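Local coordinates for heavy-metal chelation domain-containing protein (Pyrococcus horikoshii, PDB 3NPG) that is of unknown function but, as a DUF364 family member, may bind heavy-metal ions, at the interface of chains A and B and the interface of chains A and C. Residues are numbered along the deposited sequence; one frame, centred on the assembly and turned at random. Chains: chain A/B/C, uncharacterized DUF364 family protein.

Contacts 1 and 2 belong to one two-fold interface between chains A and B, and their C-alpha centres lie about 18 Å apart. They share one stretch of sequence used from both sides: 3-10 helix 155-157 supplies B:Leu157 to contact 1 and A:Asp155 and A:Thr156 to contact 2. Asn177 also recurs, as A:Asn177 and B:Asn177. Contact 3 joins chains A and C through other surfaces, its C-alpha centre about 20 Å from that of contact 1 and about 33 Å from that of contact 2. Each chain thus has two separate faces that meet another copy, which together could build the deposited tetramer.

Contact 1: the interface of chains A and B. Residues chain A 2, 5, 77, 82, 177; chain B 157, 160-161.
B:Leu157 sets its CD2 methyl against the selenium end of A:Met2, with CD2 3.5 Å from SE. The two side chains cross at about a right angle. A:Met2 is a selenomethionine, and its last torsion is bent (chi3 -60°), which brings CE to the same methyl, also 3.5 Å from B:Leu157 CD2. Beside this pair, A:Leu77 and B:Ile161 reach toward each other tip to tip, CD2 of the leucine lying 3.9 Å from CD1 of the isoleucine. The SE of A:Met2 also borders CB of B:His160 and, more distantly, B:Ile161.

A second selenomethionine, A:Met5, rests its CG against one face of the imidazole of B:His160, toward the rim. This is a CH-pi contact, with CG 3.9 Å from the ring centroid. A:Met5 CG is 3.7 Å from B:His160 ND1.

Toward the polar rim, the side chain of A:Arg82 slides past that of B:Leu157 in the opposite direction. Its NH1, on the guanidinium, stands 3.5 Å from B:Leu157 CD2, a packing contact. The CD1 methyl of the same leucine faces the backbone carbonyl oxygen of A:Leu77.

In the fold, chain A brings its N-terminal segment, the loop at A:Leu77 and helix 79-96. Chain B answers with 3-10 helix 155-157 and the following helix 158-161.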
HETATM    1  N   MSE A   2     -12.646  12.663  19.603  1.00 28.86           N
HETATM    2  CA  MSE A   2     -13.262  11.380  19.972  1.00 27.49           C
HETATM    3  C   MSE A   2     -13.152  11.170  21.483  1.00 34.29           C
HETATM    4  O   MSE A   2     -12.151  10.636  21.972  1.00 33.76           O
HETATM    5  CB  MSE A   2     -12.619  10.214  19.197  1.00 27.93           C
HETATM    6  CG  MSE A   2     -12.950  10.220  17.701  1.00 33.35           C
HETATM    7 SE   MSE A   2     -11.780   9.060  16.660  0.75 38.60          SE
HETATM    8  CE  MSE A   2     -10.085   9.884  17.074  1.00 34.25           C
HETATM    9  N   MSE A   5     -12.640   7.563  23.405  1.00 29.67           N
HETATM   10  CA  MSE A   5     -11.350   6.884  23.394  1.00 27.53           C
HETATM   11  C   MSE A   5     -10.780   6.746  24.777  1.00 30.92           C
HETATM   12  O   MSE A   5     -10.930   7.651  25.596  1.00 31.06           O
HETATM   13  CB  MSE A   5     -10.342   7.675  22.544  1.00 29.02           C
HETATM   14  CG  MSE A   5     -10.640   7.683  21.076  1.00 35.66           C
HETATM   15 SE   MSE A   5      -9.137   8.426  20.090  0.75 42.70          SE
HETATM   16  CE  MSE A   5      -8.034   6.904  20.050  1.00 38.89           C
ATOM     17  N   LEU A  77      -9.109  13.342  15.143  1.00 27.26           N
ATOM     18  CA  LEU A  77      -9.330  12.459  14.000  1.00 27.10           C
ATOM     19  C   LEU A  77      -8.120  12.520  13.065  1.00 31.69           C
ATOM     20  O   LEU A  77      -7.905  11.611  12.263  1.00 32.17           O
ATOM     21  CB  LEU A  77     -10.613  12.855  13.246  1.00 27.94           C
ATOM     22  CG  LEU A  77     -11.921  12.220  13.754  1.00 32.98           C
ATOM     23  CD1 LEU A  77     -12.395  12.881  15.037  1.00 33.66           C
ATOM     24  CD2 LEU A  77     -13.002  12.310  12.713  1.00 35.82           C
ATOM     25  N   ARG A  82      -2.766  13.458  16.577  1.00 20.39           N
ATOM     26  CA  ARG A  82      -2.739  12.365  17.566  1.00 20.30           C
ATOM     27  C   ARG A  82      -1.308  11.986  17.924  1.00 24.89           C
ATOM     28  O   ARG A  82      -0.986  11.849  19.109  1.00 24.59           O
ATOM     29  CB  ARG A  82      -3.468  11.120  17.036  1.00 21.32           C
ATOM     30  CG  ARG A  82      -4.962  11.153  17.207  1.00 29.65           C
ATOM     31  CD  ARG A  82      -5.552   9.748  17.331  1.00 25.72           C
ATOM     32  NE  ARG A  82      -5.244   8.898  16.171  1.00 24.45           N
ATOM     33  CZ  ARG A  82      -5.939   8.907  15.032  1.00 41.01           C
ATOM     34  NH1 ARG A  82      -6.947   9.754  14.869  1.00 28.27           N
ATOM     35  NH2 ARG A  82      -5.607   8.092  14.038  1.00 29.15           N
ATOM     36  N   ASN A 177      -2.855   4.850  16.570  1.00 27.28           N
ATOM     37  CA  ASN A 177      -3.848   4.532  15.520  1.00 26.87           C
ATOM     38  C   ASN A 177      -5.302   4.315  16.042  1.00 30.37           C
ATOM     39  O   ASN A 177      -6.246   4.313  15.250  1.00 30.68           O
ATOM     40  CB  ASN A 177      -3.381   3.360  14.638  1.00 25.95           C
ATOM     41  CG  ASN A 177      -3.181   2.058  15.375  1.00 43.40           C
ATOM     42  OD1 ASN A 177      -3.780   1.804  16.423  1.00 37.26           O
ATOM     43  ND2 ASN A 177      -2.391   1.170  14.793  1.00 33.68           N
TER
ATOM     44  N   LEU B 157     -10.775   4.129  13.203  1.00 25.03           N
ATOM     45  CA  LEU B 157     -11.600   5.120  13.895  1.00 24.67           C
ATOM     46  C   LEU B 157     -13.084   4.739  13.884  1.00 27.80           C
ATOM     47  O   LEU B 157     -13.887   5.396  14.549  1.00 28.57           O
ATOM     48  CB  LEU B 157     -11.396   6.526  13.276  1.00 25.20           C
ATOM     49  CG  LEU B 157      -9.958   7.089  13.325  1.00 30.34           C
ATOM     50  CD1 LEU B 157      -9.861   8.399  12.563  1.00 31.32           C
ATOM     51  CD2 LEU B 157      -9.483   7.278  14.763  1.00 33.09           C
ATOM     52  N   HIS B 160     -14.660   3.898  17.297  1.00 27.84           N
ATOM     53  CA  HIS B 160     -14.948   5.041  18.168  1.00 28.35           C
ATOM     54  C   HIS B 160     -16.066   5.945  17.636  1.00 31.50           C
ATOM     55  O   HIS B 160     -16.729   6.618  18.426  1.00 31.87           O
ATOM     56  CB  HIS B 160     -13.672   5.864  18.418  1.00 29.93           C
ATOM     57  CG  HIS B 160     -12.491   5.034  18.802  1.00 33.45           C
ATOM     58  ND1 HIS B 160     -12.346   4.539  20.080  1.00 35.88           N
ATOM     59  CD2 HIS B 160     -11.434   4.639  18.056  1.00 35.09           C
ATOM     60  CE1 HIS B 160     -11.210   3.865  20.075  1.00 35.43           C
ATOM     61  NE2 HIS B 160     -10.629   3.894  18.877  1.00 35.28           N
ATOM     62  N   ILE B 161     -16.253   5.995  16.299  1.00 26.47           N
ATOM     63  CA  ILE B 161     -17.247   6.894  15.686  1.00 26.09           C
ATOM     64  C   ILE B 161     -18.629   6.222  15.466  1.00 29.04           C
ATOM     65  O   ILE B 161     -19.658   6.880  15.651  1.00 29.18           O
ATOM     66  CB  ILE B 161     -16.682   7.575  14.406  1.00 28.83           C
ATOM     67  CG1 ILE B 161     -15.446   8.455  14.758  1.00 29.65           C
ATOM     68  CG2 ILE B 161     -17.766   8.399  13.690  1.00 29.78           C
ATOM     69  CD1 ILE B 161     -14.620   8.899  13.578  1.00 36.39           C
TER

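Contact 2: the interface of chains A and B. Residues chain A 148, 154-156; chain B 54, 143, 177, 179.
A:Asp155 and B:Arg143 form a salt bridge across the interface, the guanidinium meeting the carboxylate end-on with NH1 and NH2. This is a polar patch of the two-fold A-B interface, where A:Ser154 and 3-10 helix 155-157 meet loops and 3-10 helix 52-54 of chain B. The bond from B:Arg143 NH1 to A:Asp155 OD1 is 3.2 Å and nearly straight (177° at H), and lies in the guanidinium plane. NH2 of the arginine reaches OD2 of the aspartate at 2.6 Å, from above the carboxylate plane.

A:Thr156 lays its CG2 methyl over the centre of one guanidinium face, 3.6 Å from B:Arg143 CZ. The same threonine and A:Ser154 both give hydroxyl hydrogen bonds to B:Glu54 OE1, A:Ser154 OG at 2.7 Å and A:Thr156 OG1 at 3.2 Å.

With CG anti to the backbone N (chi1 -170°) and the chain extended to NE, the guanidinium is carried out to chain A. B:Glu54 helps to position it: B:Arg143 NE bonds to B:Glu54 OE2 at 3.0 Å. A methionine in place of B:Arg143 would probably leave the carboxylates of A:Asp155 and B:Glu54 without their shared cationic mate.

B:Thr179 meets A:Thr156 methyl to methyl, while its OG1 bonds B:Asn177 OD1 at 2.7 Å.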
ATOM      1  N   TRP A 148       4.771  -7.144   6.389  1.00 48.26           N
ATOM      2  CA  TRP A 148       3.926  -8.319   6.179  1.00 48.95           C
ATOM      3  C   TRP A 148       4.762  -9.585   5.905  1.00 52.60           C
ATOM      4  O   TRP A 148       5.694  -9.550   5.101  1.00 52.74           O
ATOM      5  CB  TRP A 148       2.960  -8.046   5.009  1.00 48.81           C
ATOM      6  CG  TRP A 148       1.903  -9.085   4.801  1.00 50.61           C
ATOM      7  CD1 TRP A 148       1.946 -10.132   3.925  1.00 54.30           C
ATOM      8  CD2 TRP A 148       0.573  -9.063   5.333  1.00 50.43           C
ATOM      9  NE1 TRP A 148       0.754 -10.819   3.948  1.00 54.17           N
ATOM     10  CE2 TRP A 148      -0.112 -10.179   4.798  1.00 55.12           C
ATOM     11  CE3 TRP A 148      -0.097  -8.234   6.251  1.00 51.15           C
ATOM     12  CZ2 TRP A 148      -1.430 -10.490   5.153  1.00 54.51           C
ATOM     13  CZ3 TRP A 148      -1.407  -8.534   6.588  1.00 52.90           C
ATOM     14  CH2 TRP A 148      -2.061  -9.648   6.041  1.00 54.25           C
ATOM     15  N   SER A 154      -4.341 -10.665   8.758  1.00 32.62           N
ATOM     16  CA  SER A 154      -4.878  -9.316   8.585  1.00 32.10           C
ATOM     17  C   SER A 154      -5.412  -8.811   9.931  1.00 37.04           C
ATOM     18  O   SER A 154      -5.882  -9.617  10.745  1.00 36.76           O
ATOM     19  CB  SER A 154      -5.994  -9.321   7.544  1.00 35.53           C
ATOM     20  OG  SER A 154      -6.558  -8.032   7.378  1.00 43.81           O
ATOM     21  N   ASP A 155      -5.330  -7.486  10.181  1.00 33.80           N
ATOM     22  CA  ASP A 155      -5.794  -6.922  11.453  1.00 33.34           C
ATOM     23  C   ASP A 155      -7.326  -7.042  11.625  1.00 36.60           C
ATOM     24  O   ASP A 155      -7.836  -6.861  12.733  1.00 35.92           O
ATOM     25  CB  ASP A 155      -5.319  -5.470  11.626  1.00 35.19           C
ATOM     26  CG  ASP A 155      -5.930  -4.495  10.642  1.00 49.87           C
ATOM     27  OD1 ASP A 155      -6.878  -3.778  11.030  1.00 51.32           O
ATOM     28  OD2 ASP A 155      -5.409  -4.386   9.521  1.00 57.71           O
ATOM     29  N   THR A 156      -8.046  -7.411  10.539  1.00 33.24           N
ATOM     30  CA  THR A 156      -9.503  -7.613  10.584  1.00 33.27           C
ATOM     31  C   THR A 156      -9.860  -8.908  11.337  1.00 36.03           C
ATOM     32  O   THR A 156     -11.001  -9.073  11.780  1.00 35.16           O
ATOM     33  CB  THR A 156     -10.102  -7.598   9.160  1.00 40.22           C
ATOM     34  OG1 THR A 156      -9.557  -8.679   8.407  1.00 38.67           O
ATOM     35  CG2 THR A 156      -9.857  -6.283   8.441  1.00 38.87           C
TER
ATOM     36  N   GLU B  54      -5.923  -8.390   1.423  1.00 41.02           N
ATOM     37  CA  GLU B  54      -6.174  -9.241   2.586  1.00 40.70           C
ATOM     38  C   GLU B  54      -5.563 -10.647   2.402  1.00 43.76           C
ATOM     39  O   GLU B  54      -5.460 -11.397   3.377  1.00 43.73           O
ATOM     40  CB  GLU B  54      -7.695  -9.358   2.859  1.00 41.68           C
ATOM     41  CG  GLU B  54      -8.395  -8.028   3.111  1.00 53.46           C
ATOM     42  CD  GLU B  54      -8.045  -7.355   4.422  1.00 78.76           C
ATOM     43  OE1 GLU B  54      -8.453  -7.874   5.484  1.00 76.36           O
ATOM     44  OE2 GLU B  54      -7.405  -6.282   4.383  1.00 76.73           O
ATOM     45  N   ARG B 143     -10.432   1.678   3.899  1.00 33.16           N
ATOM     46  CA  ARG B 143      -9.243   0.885   4.223  1.00 33.55           C
ATOM     47  C   ARG B 143      -8.239   0.894   3.042  1.00 40.66           C
ATOM     48  O   ARG B 143      -7.029   0.997   3.262  1.00 41.72           O
ATOM     49  CB  ARG B 143      -9.656  -0.550   4.579  1.00 31.16           C
ATOM     50  CG  ARG B 143      -8.548  -1.405   5.166  1.00 37.98           C
ATOM     51  CD  ARG B 143      -9.097  -2.762   5.575  1.00 50.44           C
ATOM     52  NE  ARG B 143      -8.036  -3.726   5.850  1.00 57.41           N
ATOM     53  CZ  ARG B 143      -7.541  -3.959   7.061  1.00 66.40           C
ATOM     54  NH1 ARG B 143      -8.004  -3.291   8.113  1.00 52.53           N
ATOM     55  NH2 ARG B 143      -6.590  -4.864   7.231  1.00 52.04           N
ATOM     56  N   ASN B 177     -14.492  -9.544   4.639  1.00 32.38           N
ATOM     57  CA  ASN B 177     -13.339  -9.320   5.541  1.00 32.91           C
ATOM     58  C   ASN B 177     -13.657  -9.524   7.042  1.00 38.96           C
ATOM     59  O   ASN B 177     -12.748  -9.488   7.881  1.00 39.69           O
ATOM     60  CB  ASN B 177     -12.640  -7.956   5.274  1.00 31.47           C
ATOM     61  CG  ASN B 177     -13.525  -6.739   5.396  1.00 46.88           C
ATOM     62  OD1 ASN B 177     -14.607  -6.773   5.988  1.00 40.74           O
ATOM     63  ND2 ASN B 177     -13.041  -5.612   4.897  1.00 36.61           N
ATOM     64  N   THR B 179     -15.551  -7.652   9.027  1.00 32.74           N
ATOM     65  CA  THR B 179     -15.718  -6.424   9.817  1.00 31.59           C
ATOM     66  C   THR B 179     -17.189  -6.182  10.203  1.00 33.17           C
ATOM     67  O   THR B 179     -17.459  -5.350  11.066  1.00 33.38           O
ATOM     68  CB  THR B 179     -15.100  -5.202   9.102  1.00 38.29           C
ATOM     69  OG1 THR B 179     -15.693  -5.056   7.817  1.00 38.48           O
ATOM     70  CG2 THR B 179     -13.591  -5.301   8.974  1.00 35.08           C
TER

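Contact 3: the interface of chains A and C. Residues chain A 26, 62-63, 65, 70; chain C 228-229, 232.
The C-terminal part of helix 223-231 in chain C, with C:Leu232 just beyond it, docks on chain A where strand 22-27, the loop at A:Ile62 to A:Pro65 and helix 67-72 come together. Both chains are copies of the same DUF364 protein, and the contact has a two-fold twin; it may or may not be a biological interface.

C:Leu232 packs against a mostly apolar patch of chain A. Its CG lies 3.6 Å from CE2 of A:Phe26, at the rim of that ring. The two leucine methyls part ways. CD2 lies by A:Phe70, 3.7 Å from its CE1, and also touches A:Ile62. CD1 points to the loop and lies 3.4 Å from the backbone O of A:Ile62.

Within chain A the two phenylalanine rings pack on each other. A:Phe70 puts its CZ over the centre of one face of A:Phe26, and A:Phe26 in turn meets the edge of the A:Phe70 ring. A:Phe26 has CG between its backbone N and carbonyl carbon (chi1 63°), which carries the ring toward chain C.

Beside this patch, the CG1 methyl of C:Val228 packs on A:Pro65, 3.6 Å from its CG. At the polar side, C:Lys229 forms a salt bridge with A:Glu63. The lysine bends at chi2 (-70°), then runs straight to NZ. That ammonium nitrogen gives a hydrogen bond of 2.9 Å to A:Glu63 OE1, meeting it from above the carboxylate plane.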
ATOM      1  N   PHE A  26       9.840  20.085  19.070  1.00 23.47           N
ATOM      2  CA  PHE A  26       9.026  18.957  18.601  1.00 22.43           C
ATOM      3  C   PHE A  26       9.286  18.706  17.117  1.00 26.85           C
ATOM      4  O   PHE A  26       9.882  19.554  16.444  1.00 26.69           O
ATOM      5  CB  PHE A  26       7.525  19.228  18.842  1.00 23.99           C
ATOM      6  CG  PHE A  26       6.983  20.409  18.070  1.00 26.00           C
ATOM      7  CD1 PHE A  26       7.097  21.700  18.572  1.00 29.29           C
ATOM      8  CD2 PHE A  26       6.357  20.231  16.844  1.00 28.34           C
ATOM      9  CE1 PHE A  26       6.625  22.793  17.846  1.00 30.76           C
ATOM     10  CE2 PHE A  26       5.873  21.325  16.125  1.00 31.95           C
ATOM     11  CZ  PHE A  26       6.011  22.599  16.629  1.00 30.30           C
ATOM     12  N   ILE A  62      -3.225  23.074  14.784  1.00 30.40           N
ATOM     13  CA  ILE A  62      -2.402  23.767  15.782  1.00 29.36           C
ATOM     14  C   ILE A  62      -1.664  24.962  15.148  1.00 35.10           C
ATOM     15  O   ILE A  62      -0.863  24.782  14.224  1.00 34.84           O
ATOM     16  CB  ILE A  62      -1.429  22.780  16.502  1.00 30.53           C
ATOM     17  CG1 ILE A  62      -2.221  21.714  17.294  1.00 30.53           C
ATOM     18  CG2 ILE A  62      -0.460  23.531  17.416  1.00 30.31           C
ATOM     19  CD1 ILE A  62      -1.440  20.429  17.606  1.00 35.69           C
ATOM     20  N   GLU A  63      -1.982  26.179  15.608  1.00 33.01           N
ATOM     21  CA  GLU A  63      -1.343  27.395  15.114  1.00 34.00           C
ATOM     22  C   GLU A  63      -0.210  27.811  16.045  1.00 38.74           C
ATOM     23  O   GLU A  63       0.905  28.062  15.584  1.00 38.19           O
ATOM     24  CB  GLU A  63      -2.373  28.532  14.961  1.00 36.47           C
ATOM     25  CG  GLU A  63      -3.468  28.240  13.940  1.00 47.92           C
ATOM     26  CD  GLU A  63      -2.990  28.024  12.514  1.00 67.71           C
ATOM     27  OE1 GLU A  63      -2.080  28.760  12.070  1.00 56.69           O
ATOM     28  OE2 GLU A  63      -3.557  27.141  11.829  1.00 62.64           O
ATOM     29  N   PRO A  65       2.054  26.300  18.876  1.00 35.90           N
ATOM     30  CA  PRO A  65       2.400  25.047  19.556  1.00 34.59           C
ATOM     31  C   PRO A  65       2.721  25.228  21.034  1.00 37.73           C
ATOM     32  O   PRO A  65       3.470  26.135  21.407  1.00 37.62           O
ATOM     33  CB  PRO A  65       3.619  24.538  18.770  1.00 36.12           C
ATOM     34  CG  PRO A  65       3.656  25.360  17.512  1.00 41.40           C
ATOM     35  CD  PRO A  65       3.069  26.665  17.871  1.00 37.82           C
ATOM     36  N   PHE A  70      -0.817  20.365  22.386  1.00 26.20           N
ATOM     37  CA  PHE A  70      -0.451  19.065  21.815  1.00 24.53           C
ATOM     38  C   PHE A  70      -1.236  17.941  22.465  1.00 27.98           C
ATOM     39  O   PHE A  70      -1.862  17.151  21.760  1.00 27.70           O
ATOM     40  CB  PHE A  70       1.067  18.809  21.955  1.00 25.68           C
ATOM     41  CG  PHE A  70       1.950  19.502  20.932  1.00 27.30           C
ATOM     42  CD1 PHE A  70       1.395  20.244  19.894  1.00 30.65           C
ATOM     43  CD2 PHE A  70       3.334  19.379  20.987  1.00 29.10           C
ATOM     44  CE1 PHE A  70       2.208  20.875  18.952  1.00 31.72           C
ATOM     45  CE2 PHE A  70       4.146  20.009  20.042  1.00 32.14           C
ATOM     46  CZ  PHE A  70       3.579  20.754  19.032  1.00 30.63           C
TER
ATOM     47  N   VAL C 228       8.090  25.919  12.191  1.00 25.22           N
ATOM     48  CA  VAL C 228       6.980  25.542  13.071  1.00 25.94           C
ATOM     49  C   VAL C 228       5.971  24.689  12.287  1.00 29.63           C
ATOM     50  O   VAL C 228       5.547  23.642  12.768  1.00 29.07           O
ATOM     51  CB  VAL C 228       6.313  26.804  13.698  1.00 31.09           C
ATOM     52  CG1 VAL C 228       4.955  26.472  14.311  1.00 31.92           C
ATOM     53  CG2 VAL C 228       7.231  27.455  14.729  1.00 31.20           C
ATOM     54  N   LYS C 229       5.683  25.095  11.025  1.00 25.88           N
ATOM     55  CA  LYS C 229       4.729  24.408  10.152  1.00 24.86           C
ATOM     56  C   LYS C 229       5.294  23.110   9.562  1.00 28.58           C
ATOM     57  O   LYS C 229       4.531  22.186   9.291  1.00 29.25           O
ATOM     58  CB  LYS C 229       4.234  25.345   9.043  1.00 26.18           C
ATOM     59  CG  LYS C 229       3.459  26.561   9.570  1.00 24.27           C
ATOM     60  CD  LYS C 229       2.092  26.178  10.144  1.00 23.65           C
ATOM     61  CE  LYS C 229       1.360  27.376  10.693  1.00 22.70           C
ATOM     62  NZ  LYS C 229      -0.003  27.020  11.149  1.00 27.47           N
ATOM     63  N   LEU C 232       5.151  20.662  12.460  1.00 21.55           N
ATOM     64  CA  LEU C 232       3.749  20.309  12.727  1.00 22.13           C
ATOM     65  C   LEU C 232       3.170  19.391  11.649  1.00 27.48           C
ATOM     66  O   LEU C 232       2.086  18.833  11.834  1.00 28.33           O
ATOM     67  CB  LEU C 232       2.877  21.571  12.880  1.00 22.48           C
ATOM     68  CG  LEU C 232       2.922  22.256  14.254  1.00 27.30           C
ATOM     69  CD1 LEU C 232       2.360  23.659  14.179  1.00 28.16           C
ATOM     70  CD2 LEU C 232       2.174  21.445  15.304  1.00 29.45           C
TER